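Local coordinates for apicoplast TIC22, putative (Plasmodium falciparum 3D7, PDB 4E6Z), which is an essential chaperone required for protein import into the apicoplast, the parasite's plastid, and belongs to the Tic22 family, at residues K137-M142 with L246-D251; L200-Q203 with N208-P211; L216-E221 with P259-V264; E224-K229 with V234-K239. All blocks are in the same frame, centred on the assembly; numbering follows the deposited sequence.

Overall arrangement
Contacts 2 and 3 are partly buried, whereas contacts 1 and 4 lie at the surface. Contacts 2, 3 and 4 adjoin one another: L200 of contact 2 meets L219 of contact 3 and Y236 of contact 4, and contacts 3 and 4 both use helix 216-227, which lies against the four-stranded sheet to which contact 2 contributes its hairpin. Contact 1 stands apart, its centre about 21 Å from those of contacts 2 and 3. The chemistry varies with place: strand pairing and apolar packing in contact 2, a carboxylate at a helix start in contact 3, and aromatic or aliphatic surfaces without hydrogen bonds between the segments in contacts 1 and 4.

Contact 1 (K137-M142 with L246-D251); sequences KAYELM and LIFTED
The Y139 and F248 rings approach from opposite directions, with F248 CZ at the edge of the tyrosine ring and near its plane. I247 joins them at the phenol end, its CG2 reaching Y139 CZ obliquely at 3.8 Å. The same methyl covers one face of the F248 ring, 3.3 Å above its plane and over its centre, so a single branch of I247 serves both aromatic groups. The closest approach belongs to the hydroxyl, since Y139 OH is 3.2 Å from F248 CE1 and equally near CZ, approaching the phenylalanine ring obliquely. No hydrogen bond joins the segments, and what holds them is van der Waals contact between three side chains. Y139 gets this far because its CG stands anti to the backbone N (chi1 -176°), which sends the ring out from helix 135-150; the nearest backbones, at Y139 and I247, remain 9.7 Å apart between CA atoms. Helix 70-73 lies close by, with E71 against Y139 and I70 against I247, whereas A138, L141 and M142 pack on M102 of strand 97-103. This is a small surface bridge between two alpha/beta parts of the Tic22 fold, running from a long helix beside the sheet of strand 97-103 to the end of helix 243-247, which follows an outer strand of the four-stranded sheet.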
loop_
_atom_site.group_PDB
_atom_site.type_symbol
_atom_site.label_atom_id
_atom_site.label_comp_id
_atom_site.label_asym_id
_atom_site.label_seq_id
_atom_site.Cartn_x
_atom_site.Cartn_y
_atom_site.Cartn_z
ATOM N N LYS A 137 -6.812 -9.312 0.558
ATOM C CA LYS A 137 -8.143 -9.146 -0.014
ATOM C C LYS A 137 -8.083 -8.325 -1.301
ATOM O O LYS A 137 -8.763 -8.635 -2.276
ATOM C CB LYS A 137 -9.074 -8.474 0.996
ATOM C CG LYS A 137 -10.434 -8.101 0.440
ATOM C CD LYS A 137 -11.239 -9.332 0.066
ATOM C CE LYS A 137 -12.630 -8.945 -0.427
ATOM N NZ LYS A 137 -13.479 -10.131 -0.728
ATOM N N ALA A 138 -7.261 -7.281 -1.298
ATOM C CA ALA A 138 -7.130 -6.412 -2.462
ATOM C C ALA A 138 -6.559 -7.175 -3.652
ATOM O O ALA A 138 -6.966 -6.963 -4.793
ATOM C CB ALA A 138 -6.262 -5.204 -2.132
ATOM N N TYR A 139 -5.612 -8.064 -3.375
ATOM C CA TYR A 139 -5.014 -8.894 -4.413
ATOM C C TYR A 139 -6.043 -9.883 -4.948
ATOM O O TYR A 139 -6.143 -10.098 -6.155
ATOM C CB TYR A 139 -3.795 -9.635 -3.863
ATOM C CG TYR A 139 -3.052 -10.461 -4.891
ATOM C CD1 TYR A 139 -2.811 -11.813 -4.681
ATOM C CD2 TYR A 139 -2.593 -9.888 -6.068
ATOM C CE1 TYR A 139 -2.128 -12.569 -5.616
ATOM C CE2 TYR A 139 -1.912 -10.635 -7.009
ATOM C CZ TYR A 139 -1.682 -11.974 -6.780
ATOM O OH TYR A 139 -1.005 -12.720 -7.717
ATOM N N GLU A 140 -6.810 -10.479 -4.041
ATOM C CA GLU A 140 -7.890 -11.380 -4.425
ATOM C C GLU A 140 -8.886 -10.676 -5.341
ATOM O O GLU A 140 -9.462 -11.293 -6.233
ATOM C CB GLU A 140 -8.606 -11.917 -3.184
ATOM C CG GLU A 140 -7.716 -12.738 -2.265
ATOM C CD GLU A 140 -8.416 -13.145 -0.981
ATOM O OE1 GLU A 140 -9.518 -12.618 -0.708
ATOM O OE2 GLU A 140 -7.864 -13.991 -0.243
ATOM N N LEU A 141 -9.075 -9.379 -5.121
ATOM C CA LEU A 141 -10.005 -8.590 -5.922
ATOM C C LEU A 141 -9.465 -8.315 -7.323
ATOM O O LEU A 141 -10.117 -8.626 -8.318
ATOM C CB LEU A 141 -10.344 -7.275 -5.215
ATOM C CG LEU A 141 -11.248 -7.398 -3.985
ATOM C CD1 LEU A 141 -11.442 -6.044 -3.318
ATOM C CD2 LEU A 141 -12.595 -8.007 -4.367
HETATM N N MSE A 142 -8.275 -7.730 -7.394
HETATM C CA MSE A 142 -7.651 -7.414 -8.675
HETATM C C MSE A 142 -7.492 -8.663 -9.535
HETATM O O MSE A 142 -7.621 -8.606 -10.757
HETATM C CB MSE A 142 -6.285 -6.765 -8.450
HETATM C CG MSE A 142 -6.323 -5.564 -7.528
HETATM SE SE MSE A 142 -4.575 -5.150 -6.792
HETATM C CE MSE A 142 -3.651 -4.670 -8.442
ATOM N N LEU A 246 7.222 -8.226 -7.149
ATOM C CA LEU A 246 7.652 -9.029 -6.011
ATOM C C LEU A 246 6.672 -10.151 -5.692
ATOM O O LEU A 246 7.055 -11.179 -5.137
ATOM C CB LEU A 246 7.873 -8.143 -4.786
ATOM C CG LEU A 246 9.043 -7.172 -4.934
ATOM C CD1 LEU A 246 9.009 -6.107 -3.854
ATOM C CD2 LEU A 246 10.366 -7.929 -4.921
ATOM N N ILE A 247 5.407 -9.951 -6.039
ATOM C CA ILE A 247 4.401 -10.984 -5.839
ATOM C C ILE A 247 4.743 -12.232 -6.651
ATOM O O ILE A 247 4.496 -13.359 -6.218
ATOM C CB ILE A 247 2.994 -10.495 -6.238
ATOM C CG1 ILE A 247 2.332 -9.730 -5.091
ATOM C CG2 ILE A 247 2.112 -11.673 -6.604
ATOM C CD1 ILE A 247 3.136 -8.574 -4.564
ATOM N N PHE A 248 5.332 -12.020 -7.824
ATOM C CA PHE A 248 5.539 -13.099 -8.784
ATOM C C PHE A 248 7.004 -13.483 -8.973
ATOM O O PHE A 248 7.341 -14.184 -9.927
ATOM C CB PHE A 248 4.933 -12.722 -10.136
ATOM C CG PHE A 248 3.515 -12.220 -10.049
ATOM C CD1 PHE A 248 2.447 -13.091 -10.189
ATOM C CD2 PHE A 248 3.254 -10.877 -9.830
ATOM C CE1 PHE A 248 1.147 -12.631 -10.112
ATOM C CE2 PHE A 248 1.955 -10.413 -9.753
ATOM C CZ PHE A 248 0.900 -11.291 -9.893
ATOM N N THR A 249 7.875 -13.026 -8.079
ATOM C CA THR A 249 9.272 -13.432 -8.141
ATOM C C THR A 249 9.330 -14.943 -8.013
ATOM O O THR A 249 8.499 -15.546 -7.333
ATOM C CB THR A 249 10.117 -12.800 -7.019
ATOM O OG1 THR A 249 9.606 -13.210 -5.744
ATOM C CG2 THR A 249 10.088 -11.284 -7.110
ATOM N N GLU A 250 10.308 -15.558 -8.671
ATOM C CA GLU A 250 10.461 -17.004 -8.614
ATOM C C GLU A 250 10.841 -17.427 -7.199
ATOM O O GLU A 250 10.865 -18.616 -6.880
ATOM C CB GLU A 250 11.516 -17.466 -9.618
ATOM C CG GLU A 250 11.396 -18.922 -10.033
ATOM C CD GLU A 250 12.324 -19.273 -11.181
ATOM O OE1 GLU A 250 13.058 -18.372 -11.640
ATOM O OE2 GLU A 250 12.318 -20.442 -11.625
ATOM N N ASP A 251 11.129 -16.441 -6.354
ATOM C CA ASP A 251 11.516 -16.688 -4.968
ATOM C C ASP A 251 11.533 -15.393 -4.155
ATOM O O ASP A 251 12.554 -14.712 -4.087
ATOM C CB ASP A 251 12.894 -17.355 -4.916
ATOM C CG ASP A 251 13.388 -17.566 -3.497
ATOM O OD1 ASP A 251 12.948 -18.539 -2.848
ATOM O OD2 ASP A 251 14.224 -16.761 -3.032
#

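Contact 2 (L200-Q203 with N208-P211)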
loop_
_atom_site.group_PDB
_atom_site.type_symbol
_atom_site.label_atom_id
_atom_site.label_comp_id
_atom_site.label_asym_id
_atom_site.label_seq_id
_atom_site.Cartn_x
_atom_site.Cartn_y
_atom_site.Cartn_z
ATOM N N LEU A 200 20.777 -4.068 4.922
ATOM C CA LEU A 200 19.831 -4.092 6.033
ATOM C C LEU A 200 19.033 -5.394 6.061
ATOM O O LEU A 200 18.510 -5.834 5.038
ATOM C CB LEU A 200 18.876 -2.900 5.940
ATOM C CG LEU A 200 17.892 -2.741 7.097
ATOM C CD1 LEU A 200 18.642 -2.481 8.394
ATOM C CD2 LEU A 200 16.912 -1.619 6.814
ATOM N N TYR A 201 18.941 -6.002 7.239
ATOM C CA TYR A 201 18.217 -7.258 7.399
ATOM C C TYR A 201 17.289 -7.226 8.611
ATOM O O TYR A 201 17.375 -6.333 9.455
ATOM C CB TYR A 201 19.195 -8.429 7.541
ATOM C CG TYR A 201 20.130 -8.606 6.367
ATOM C CD1 TYR A 201 19.825 -9.487 5.338
ATOM C CD2 TYR A 201 21.322 -7.895 6.290
ATOM C CE1 TYR A 201 20.680 -9.654 4.265
ATOM C CE2 TYR A 201 22.180 -8.052 5.220
ATOM C CZ TYR A 201 21.855 -8.932 4.210
ATOM O OH TYR A 201 22.707 -9.094 3.142
ATOM N N ILE A 202 16.394 -8.206 8.677
ATOM C CA ILE A 202 15.598 -8.462 9.871
ATOM C C ILE A 202 15.423 -9.966 10.032
ATOM O O ILE A 202 15.456 -10.708 9.051
ATOM C CB ILE A 202 14.209 -7.798 9.811
ATOM C CG1 ILE A 202 13.470 -8.209 8.535
ATOM C CG2 ILE A 202 14.333 -6.286 9.906
ATOM C CD1 ILE A 202 11.996 -7.857 8.545
ATOM N N GLN A 203 15.242 -10.418 11.268
ATOM C CA GLN A 203 15.085 -11.844 11.518
ATOM C C GLN A 203 13.618 -12.275 11.541
ATOM O O GLN A 203 12.869 -11.932 12.456
ATOM C CB GLN A 203 15.809 -12.263 12.806
ATOM C CG GLN A 203 15.408 -11.487 14.053
ATOM C CD GLN A 203 16.234 -11.871 15.271
ATOM O OE1 GLN A 203 17.357 -12.365 15.147
ATOM N NE2 GLN A 203 15.681 -11.640 16.457
ATOM N N ASN A 208 16.800 -14.966 8.519
ATOM C CA ASN A 208 16.806 -13.520 8.323
ATOM C C ASN A 208 16.466 -13.114 6.887
ATOM O O ASN A 208 16.882 -13.766 5.929
ATOM C CB ASN A 208 18.155 -12.929 8.743
ATOM C CG ASN A 208 19.292 -13.403 7.869
ATOM O OD1 ASN A 208 19.741 -14.545 7.977
ATOM N ND2 ASN A 208 19.767 -12.527 6.991
ATOM N N ILE A 209 15.707 -12.031 6.748
ATOM C CA ILE A 209 15.262 -11.570 5.439
ATOM C C ILE A 209 15.512 -10.074 5.247
ATOM O O ILE A 209 15.950 -9.381 6.166
ATOM C CB ILE A 209 13.763 -11.858 5.224
ATOM C CG1 ILE A 209 12.920 -11.050 6.212
ATOM C CG2 ILE A 209 13.479 -13.347 5.363
ATOM C CD1 ILE A 209 11.459 -11.439 6.227
ATOM N N ILE A 210 15.235 -9.583 4.044
ATOM C CA ILE A 210 15.375 -8.163 3.752
ATOM C C ILE A 210 14.046 -7.440 3.939
ATOM O O ILE A 210 13.037 -7.822 3.346
ATOM C CB ILE A 210 15.895 -7.924 2.320
ATOM C CG1 ILE A 210 17.350 -8.382 2.201
ATOM C CG2 ILE A 210 15.757 -6.447 1.934
ATOM C CD1 ILE A 210 17.956 -8.150 0.836
ATOM N N PRO A 211 14.043 -6.390 4.773
ATOM C CA PRO A 211 12.834 -5.609 5.044
ATOM C C PRO A 211 12.443 -4.782 3.825
ATOM O O PRO A 211 13.295 -4.122 3.230
ATOM C CB PRO A 211 13.259 -4.678 6.187
ATOM C CG PRO A 211 14.583 -5.193 6.667
ATOM C CD PRO A 211 15.209 -5.867 5.501
#
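I202 and I209 form the tight centre of this contact, their backbones joined by two nearly straight hydrogen bonds. I202 N donates to I209 O at 2.8 Å, and I209 N returns a bond to I202 O at 2.7 Å, both with an N-H...acceptor angle of 163°. On one face of the sheet I202 CG1 meets I209 CG1 at 3.7 Å; each of these branches stands between its backbone N and carbonyl carbon (chi1 54° and 65°). P211 closes up the apolar cluster: its CG is only 3.4 Å from I202 CG2, tighter than usual carbon packing, the isoleucine and the proline lying alongside and pointing opposite ways. L200 adds its CG to the same proline ring and also packs on L219 and A222 of helix 216-227. These segments are the turn-proximal arms of the beta hairpin formed by strands 193-203 and 208-213, with I202-I209 a hydrogen-bonded and Q203-N208 a non-hydrogen-bonded antiparallel pair. On its other edge the second arm continues the sheet, I210 making backbone bonds with K254 and G256. The solvent side is looser. Q203 and N208 point to the face opposite the isoleucine pair, where the Q203 side chain adds little. On that face N208 ND2 approaches Y201 CD1 at 3.5 Å. Y201, itself exposed, reaches I210 through the next carbon of the same edge, CE1, 4.1 Å from I210 CG1.

Contact 3 (L216-E221 with P259-V264)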
loop_
_atom_site.group_PDB
_atom_site.type_symbol
_atom_site.label_atom_id
_atom_site.label_comp_id
_atom_site.label_asym_id
_atom_site.label_seq_id
_atom_site.Cartn_x
_atom_site.Cartn_y
_atom_site.Cartn_z
ATOM N N LEU A 216 9.181 5.240 2.943
ATOM C CA LEU A 216 10.596 5.569 2.921
ATOM C C LEU A 216 11.075 5.946 4.319
ATOM O O LEU A 216 12.131 5.502 4.764
ATOM C CB LEU A 216 10.868 6.720 1.950
ATOM C CG LEU A 216 12.304 7.266 1.962
ATOM C CD1 LEU A 216 13.316 6.155 1.719
ATOM C CD2 LEU A 216 12.483 8.383 0.942
ATOM N N GLU A 217 10.285 6.764 5.009
ATOM C CA GLU A 217 10.656 7.250 6.333
ATOM C C GLU A 217 10.818 6.123 7.356
ATOM O O GLU A 217 11.592 6.249 8.307
ATOM C CB GLU A 217 9.667 8.314 6.826
ATOM C CG GLU A 217 8.257 8.196 6.243
ATOM C CD GLU A 217 8.118 8.839 4.869
ATOM O OE1 GLU A 217 8.067 10.086 4.786
ATOM O OE2 GLU A 217 8.044 8.094 3.870
ATOM N N ASP A 218 10.098 5.021 7.157
ATOM C CA ASP A 218 10.275 3.838 8.000
ATOM C C ASP A 218 11.629 3.185 7.720
ATOM O O ASP A 218 12.319 2.747 8.639
ATOM C CB ASP A 218 9.149 2.826 7.773
ATOM C CG ASP A 218 7.810 3.293 8.338
ATOM O OD1 ASP A 218 7.794 4.200 9.201
ATOM O OD2 ASP A 218 6.771 2.741 7.921
ATOM N N LEU A 219 11.994 3.117 6.443
ATOM C CA LEU A 219 13.275 2.566 6.030
ATOM C C LEU A 219 14.424 3.373 6.619
ATOM O O LEU A 219 15.307 2.821 7.275
ATOM C CB LEU A 219 13.384 2.531 4.502
ATOM C CG LEU A 219 14.766 2.168 3.943
ATOM C CD1 LEU A 219 15.210 0.806 4.444
ATOM C CD2 LEU A 219 14.774 2.209 2.420
ATOM N N LYS A 220 14.407 4.681 6.381
ATOM C CA LYS A 220 15.436 5.570 6.908
ATOM C C LYS A 220 15.522 5.480 8.426
ATOM O O LYS A 220 16.587 5.670 9.012
ATOM C CB LYS A 220 15.177 7.015 6.477
ATOM C CG LYS A 220 15.505 7.287 5.016
ATOM C CD LYS A 220 15.239 8.733 4.631
ATOM C CE LYS A 220 15.623 8.987 3.177
ATOM N NZ LYS A 220 15.215 10.341 2.697
ATOM N N GLU A 221 14.394 5.184 9.059
ATOM C CA GLU A 221 14.354 5.066 10.506
ATOM C C GLU A 221 15.039 3.780 10.951
ATOM O O GLU A 221 15.717 3.754 11.978
ATOM C CB GLU A 221 12.909 5.104 11.002
ATOM C CG GLU A 221 12.760 5.618 12.418
ATOM C CD GLU A 221 11.492 6.429 12.607
ATOM O OE1 GLU A 221 11.495 7.343 13.460
ATOM O OE2 GLU A 221 10.500 6.164 11.894
ATOM N N PRO A 259 4.677 -2.757 6.512
ATOM C CA PRO A 259 3.613 -1.793 6.218
ATOM C C PRO A 259 3.953 -0.397 6.724
ATOM O O PRO A 259 4.733 -0.248 7.661
ATOM C CB PRO A 259 2.416 -2.340 7.005
ATOM C CG PRO A 259 2.735 -3.774 7.263
ATOM C CD PRO A 259 4.215 -3.847 7.390
ATOM N N SER A 260 3.369 0.618 6.103
ATOM C CA SER A 260 3.460 1.973 6.620
ATOM C C SER A 260 3.022 1.969 8.076
ATOM O O SER A 260 1.910 1.548 8.388
ATOM C CB SER A 260 2.556 2.907 5.813
ATOM O OG SER A 260 2.458 4.179 6.429
ATOM N N THR A 261 3.893 2.423 8.973
ATOM C CA THR A 261 3.542 2.457 10.390
ATOM C C THR A 261 2.344 3.378 10.624
ATOM O O THR A 261 1.577 3.187 11.566
ATOM C CB THR A 261 4.724 2.896 11.278
ATOM O OG1 THR A 261 5.109 4.235 10.946
ATOM C CG2 THR A 261 5.912 1.960 11.094
ATOM N N GLN A 262 2.187 4.374 9.761
ATOM C CA GLN A 262 1.035 5.265 9.842
ATOM C C GLN A 262 -0.262 4.557 9.447
ATOM O O GLN A 262 -1.279 4.693 10.128
ATOM C CB GLN A 262 1.246 6.518 8.991
ATOM C CG GLN A 262 2.107 7.575 9.658
ATOM C CD GLN A 262 1.946 8.939 9.017
ATOM O OE1 GLN A 262 1.642 9.049 7.827
ATOM N NE2 GLN A 262 2.141 9.991 9.807
ATOM N N SER A 263 -0.221 3.803 8.352
ATOM C CA SER A 263 -1.374 3.016 7.933
ATOM C C SER A 263 -1.845 2.106 9.062
ATOM O O SER A 263 -3.043 2.005 9.335
ATOM C CB SER A 263 -1.041 2.172 6.703
ATOM O OG SER A 263 -0.754 2.989 5.583
ATOM N N VAL A 264 -0.896 1.445 9.718
ATOM C CA VAL A 264 -1.221 0.523 10.801
ATOM C C VAL A 264 -1.781 1.274 12.006
ATOM O O VAL A 264 -2.798 0.884 12.579
ATOM C CB VAL A 264 0.001 -0.313 11.228
ATOM C CG1 VAL A 264 -0.342 -1.175 12.433
ATOM C CG2 VAL A 264 0.480 -1.174 10.072
#
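D218, in the first turn of helix 216-227, faces the start of helix 261-272, and its CA lies 7.2 Å from the CA of S260, the residue just before that second helix. S260 is the N-cap: its OG accepts weak bonds from Q262 N and S263 N, and it is also hydrogen-bonded to D215 OD2. The D218 carboxylate takes the amide that the serine does not, that of T261, the first residue of the helix. T261 N donates to D218 OD2 at 3.1 Å, at an angle of 161°, using the syn lone pair of that oxygen. The second oxygen is held as well, because T261 OG1 donates to D218 OD1 at 3.2 Å on the syn side, 19° out of the carboxylate plane. Two bonds from one residue thus fix the rotation of a buried acid, and the start of the helix would probably stabilise its negative charge. The contact ties the helix that packs on strand 193-203 to the C-terminal helix, whose S263 rests on P78 and F80 of strand 78-83. With OG1 lying between the backbone N and the carbonyl carbon (chi1 63°), the methyl of T261 also faces the acid, CG2 coming within 3.4 Å of D218 OD2.

Contact 4 (E224-K229 with V234-K239)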
loop_
_atom_site.group_PDB
_atom_site.type_symbol
_atom_site.label_atom_id
_atom_site.label_comp_id
_atom_site.label_asym_id
_atom_site.label_seq_id
_atom_site.Cartn_x
_atom_site.Cartn_y
_atom_site.Cartn_z
ATOM N N GLU A 224 18.904 4.237 10.553
ATOM C CA GLU A 224 19.497 5.005 11.643
ATOM C C GLU A 224 19.647 4.169 12.908
ATOM O O GLU A 224 20.617 4.325 13.648
ATOM C CB GLU A 224 18.685 6.270 11.929
ATOM C CG GLU A 224 18.837 7.338 10.862
ATOM C CD GLU A 224 20.294 7.609 10.526
ATOM O OE1 GLU A 224 21.034 8.087 11.413
ATOM O OE2 GLU A 224 20.699 7.340 9.374
ATOM N N GLU A 225 18.686 3.287 13.157
ATOM C CA GLU A 225 18.781 2.378 14.292
ATOM C C GLU A 225 19.991 1.463 14.128
ATOM O O GLU A 225 20.635 1.080 15.106
ATOM C CB GLU A 225 17.513 1.534 14.415
ATOM C CG GLU A 225 17.590 0.463 15.490
ATOM C CD GLU A 225 16.430 -0.513 15.429
ATOM O OE1 GLU A 225 16.478 -1.541 16.138
ATOM O OE2 GLU A 225 15.471 -0.254 14.669
ATOM N N GLN A 226 20.289 1.115 12.882
ATOM C CA GLN A 226 21.391 0.213 12.587
ATOM C C GLN A 226 22.735 0.931 12.670
ATOM O O GLN A 226 23.692 0.403 13.229
ATOM C CB GLN A 226 21.212 -0.419 11.206
ATOM C CG GLN A 226 22.225 -1.499 10.905
ATOM C CD GLN A 226 22.143 -2.647 11.884
ATOM O OE1 GLN A 226 21.058 -3.005 12.341
ATOM N NE2 GLN A 226 23.290 -3.235 12.209
ATOM N N LYS A 227 22.797 2.138 12.117
ATOM C CA LYS A 227 24.029 2.914 12.129
ATOM C C LYS A 227 24.416 3.351 13.542
ATOM O O LYS A 227 25.597 3.368 13.892
ATOM C CB LYS A 227 23.923 4.123 11.197
ATOM C CG LYS A 227 23.664 3.747 9.748
ATOM C CD LYS A 227 24.177 4.804 8.778
ATOM C CE LYS A 227 23.495 6.143 8.980
ATOM N NZ LYS A 227 23.722 7.053 7.816
ATOM N N ASN A 228 23.420 3.691 14.351
ATOM C CA ASN A 228 23.665 4.131 15.720
ATOM C C ASN A 228 24.279 3.045 16.600
ATOM O O ASN A 228 24.722 3.321 17.715
ATOM C CB ASN A 228 22.372 4.645 16.360
ATOM C CG ASN A 228 21.858 5.913 15.703
ATOM O OD1 ASN A 228 22.595 6.605 15.000
ATOM N ND2 ASN A 228 20.587 6.225 15.933
ATOM N N LYS A 229 24.303 1.814 16.098
ATOM C CA LYS A 229 24.814 0.683 16.869
ATOM C C LYS A 229 25.807 -0.161 16.074
ATOM O O LYS A 229 26.240 -1.223 16.527
ATOM C CB LYS A 229 23.655 -0.185 17.366
ATOM C CG LYS A 229 22.649 0.574 18.212
ATOM C CD LYS A 229 21.472 -0.299 18.604
ATOM C CE LYS A 229 20.459 0.490 19.419
ATOM N NZ LYS A 229 19.266 -0.325 19.783
ATOM N N VAL A 234 28.992 1.606 7.265
ATOM C CA VAL A 234 28.343 0.874 6.187
ATOM C C VAL A 234 27.486 1.790 5.317
ATOM O O VAL A 234 26.814 2.692 5.821
ATOM C CB VAL A 234 27.458 -0.258 6.745
ATOM C CG1 VAL A 234 26.795 -1.026 5.612
ATOM C CG2 VAL A 234 28.279 -1.189 7.617
ATOM N N ASP A 235 27.518 1.559 4.009
ATOM C CA ASP A 235 26.659 2.292 3.089
ATOM C C ASP A 235 25.310 1.599 2.945
ATOM O O ASP A 235 25.241 0.391 2.726
ATOM C CB ASP A 235 27.317 2.423 1.716
ATOM C CG ASP A 235 26.405 3.082 0.695
ATOM O OD1 ASP A 235 25.615 3.969 1.085
ATOM O OD2 ASP A 235 26.478 2.714 -0.497
ATOM N N TYR A 236 24.239 2.370 3.078
ATOM C CA TYR A 236 22.899 1.839 2.863
ATOM C C TYR A 236 22.276 2.418 1.604
ATOM O O TYR A 236 21.462 3.342 1.659
ATOM C CB TYR A 236 22.012 2.089 4.078
ATOM C CG TYR A 236 22.383 1.214 5.245
ATOM C CD1 TYR A 236 21.922 -0.093 5.324
ATOM C CD2 TYR A 236 23.211 1.681 6.255
ATOM C CE1 TYR A 236 22.267 -0.905 6.380
ATOM C CE2 TYR A 236 23.564 0.876 7.316
ATOM C CZ TYR A 236 23.086 -0.417 7.373
ATOM O OH TYR A 236 23.423 -1.228 8.426
ATOM N N LYS A 237 22.686 1.870 0.466
ATOM C CA LYS A 237 22.131 2.256 -0.819
ATOM C C LYS A 237 20.629 1.975 -0.832
ATOM O O LYS A 237 20.196 0.822 -0.799
ATOM C CB LYS A 237 22.835 1.486 -1.940
ATOM C CG LYS A 237 23.296 2.341 -3.106
ATOM C CD LYS A 237 22.213 2.495 -4.156
ATOM C CE LYS A 237 22.746 3.240 -5.371
ATOM N NZ LYS A 237 21.749 3.298 -6.474
ATOM N N ILE A 238 19.837 3.039 -0.863
ATOM C CA ILE A 238 18.386 2.908 -0.905
ATOM C C ILE A 238 17.925 2.628 -2.332
ATOM O O ILE A 238 18.291 3.343 -3.265
ATOM C CB ILE A 238 17.697 4.173 -0.366
ATOM C CG1 ILE A 238 18.009 4.345 1.123
ATOM C CG2 ILE A 238 16.186 4.120 -0.616
ATOM C CD1 ILE A 238 17.459 5.623 1.718
ATOM N N LYS A 239 17.136 1.573 -2.499
ATOM C CA LYS A 239 16.635 1.203 -3.817
ATOM C C LYS A 239 15.116 1.039 -3.823
ATOM O O LYS A 239 14.507 0.743 -2.797
ATOM C CB LYS A 239 17.321 -0.069 -4.312
ATOM C CG LYS A 239 18.821 0.091 -4.486
ATOM C CD LYS A 239 19.462 -1.144 -5.087
ATOM C CE LYS A 239 20.939 -0.901 -5.365
ATOM N NZ LYS A 239 21.622 -2.097 -5.936
#
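K227 and V234 bring the backbones closest, 7.6 Å between their CA atoms, where the last turn of helix 216-227 faces the loop leading into strand 238-242. This is a helix-loop-strand connection: after a short excursion the chain turns back along the helix and enters the sheet as an outer strand, beside strand 193-203. Y236 carries the packing. Its ring lies alongside the aliphatic part of K227, the two side chains pointing opposite ways, with K227 CG 3.8 Å from Y236 CE2 and K227 CD 4.1 Å from Y236 CD2, an approach oblique to the ring. Further out, the side chain of Q226 crosses the tyrosine at about a right angle near its hydroxyl, but the modelled spacing there is too short to be trusted. V234 CG1 lies 4.1 Å above one face of the Y236 ring, offset toward the rim, while I223 and A197 also touch this tyrosine and place it between helix and sheet. No hydrogen bond spans the two segments. The charged end of K227 turns back to its own helix instead: a bend at chi3 (-61°) helps bring NZ to 3.4 Å from E224 OE2 in a salt bridge.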